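Side-chain contact in phosphodiesterase (Candida albicans, PDB 6CPU), which belongs to the phosphodiesterase family, with a largely helical domain and a zinc-binding site of the HD type: residues T174-E177 against I178-N181. Sequence-based numbering, arbitrary orientation.
Sequences TRSE and IATN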
loop_
_atom_site.group_PDB
_atom_site.type_symbol
_atom_site.label_atom_id
_atom_site.label_comp_id
_atom_site.label_asym_id
_atom_site.label_seq_id
_atom_site.Cartn_x
_atom_site.Cartn_y
_atom_site.Cartn_z
ATOM N N THR A 174 -14.720 3.375 15.796
ATOM C CA THR A 174 -15.490 3.334 17.054
ATOM C C THR A 174 -14.666 2.921 18.276
ATOM O O THR A 174 -15.208 2.718 19.363
ATOM C CB THR A 174 -16.677 2.377 16.937
ATOM O OG1 THR A 174 -16.190 1.046 16.696
ATOM C CG2 THR A 174 -17.589 2.805 15.824
ATOM N N ARG A 175 -13.359 2.824 18.095
ATOM C CA ARG A 175 -12.463 2.300 19.119
ATOM C C ARG A 175 -12.419 3.263 20.316
ATOM O O ARG A 175 -12.364 4.471 20.126
ATOM C CB ARG A 175 -11.076 2.095 18.479
ATOM C CG ARG A 175 -10.150 1.143 19.194
ATOM C CD ARG A 175 -8.800 1.002 18.495
ATOM N NE ARG A 175 -8.224 2.286 18.088
ATOM C CZ ARG A 175 -7.931 2.648 16.832
ATOM N NH1 ARG A 175 -8.134 1.824 15.799
ATOM N NH2 ARG A 175 -7.428 3.854 16.604
ATOM N N SER A 176 -12.501 2.754 21.550
ATOM C CA SER A 176 -12.440 3.644 22.730
ATOM C C SER A 176 -11.015 4.139 22.965
ATOM O O SER A 176 -10.059 3.589 22.417
ATOM C CB SER A 176 -12.931 2.940 23.999
ATOM O OG SER A 176 -12.060 1.885 24.362
ATOM N N GLU A 177 -10.867 5.170 23.791
ATOM C CA GLU A 177 -9.542 5.677 24.109
ATOM C C GLU A 177 -8.719 4.611 24.851
ATOM O O GLU A 177 -7.521 4.486 24.613
ATOM C CB GLU A 177 -9.629 6.991 24.904
ATOM C CG GLU A 177 -8.423 7.906 24.725
ATOM C CD GLU A 177 -8.393 8.659 23.385
ATOM O OE1 GLU A 177 -9.140 8.302 22.432
ATOM O OE2 GLU A 177 -7.604 9.627 23.277
ATOM N N ILE A 178 -9.371 3.836 25.721
ATOM C CA ILE A 178 -8.725 2.743 26.457
ATOM C C ILE A 178 -8.231 1.641 25.514
ATOM O O ILE A 178 -7.136 1.113 25.682
ATOM C CB ILE A 178 -9.687 2.110 27.491
ATOM C CG1 ILE A 178 -9.923 3.073 28.660
ATOM C CG2 ILE A 178 -9.156 0.778 28.014
ATOM C CD1 ILE A 178 -11.130 2.718 29.507
ATOM N N ALA A 179 -9.047 1.275 24.532
ATOM C CA ALA A 179 -8.620 0.267 23.575
ATOM C C ALA A 179 -7.450 0.798 22.750
ATOM O O ALA A 179 -6.510 0.066 22.480
ATOM C CB ALA A 179 -9.775 -0.162 22.677
ATOM N N THR A 180 -7.517 2.068 22.362
ATOM C CA THR A 180 -6.464 2.706 21.576
ATOM C C THR A 180 -5.118 2.689 22.299
ATOM O O THR A 180 -4.085 2.370 21.706
ATOM C CB THR A 180 -6.876 4.138 21.186
ATOM O OG1 THR A 180 -7.987 4.068 20.278
ATOM C CG2 THR A 180 -5.733 4.910 20.528
ATOM N N ASN A 181 -5.110 3.023 23.588
ATOM C CA ASN A 181 -3.853 3.043 24.317
ATOM C C ASN A 181 -3.288 1.665 24.585
ATOM O O ASN A 181 -2.063 1.506 24.658
ATOM C CB ASN A 181 -3.999 3.829 25.624
ATOM C CG ASN A 181 -4.219 5.301 25.380
ATOM O OD1 ASN A 181 -3.643 5.897 24.467
ATOM N ND2 ASN A 181 -5.052 5.905 26.211
HETATM O O HOH W 1 -9.868 5.944 20.458
#
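Arg175 lays its side chain along the start of helix 177-193, its CG 3.7 Å from CB of Ala179 and its guanidinium meeting Thr180 edge-on. The chain runs extended from the backbone, with CG opposite the amide nitrogen (chi1 -160°), then bends at chi3, and NE donates to OG1 of Thr180 at 2.8 Å. The bond is nearly straight, at 169°, and OG1 lies almost in the guanidinium plane. Arginine suits the place because its aliphatic part can rest CG against an alanine methyl while its head reaches further: NH2 is hydrogen-bonded to Asn388 O on helix 377-394, against which both Arg175 and Thr180 pack. The hydroxyl of Thr180, a buried residue, also donates to a water; the water, 2.7 Å from OG1, in turn donates to Arg175 O and to OE1 of Glu177. Proton donor and acceptor at once, this hydroxyl is tied directly to Arg175 NE and through the water to Arg175 O and Glu177.

Ser176 caps the N-terminus of the helix. Its OG, turned back between the amide nitrogen and the carbonyl carbon (chi1 66°), accepts from Ala179 N at 3.1 Å, a first-turn amide with no preceding turn to supply a carbonyl. Serine's short hydroxyl reaches it easily, and the small methyl of Ala179 fits 3.5 Å from the same oxygen. Regular helical bonding begins with Thr180 N to Ser176 O, 3.0 Å, followed by Asn181 N to Glu177 O. The arrangement is a serine N-cap, here opening helix 177-193 after the short turn from helix 165-173 on the protein surface.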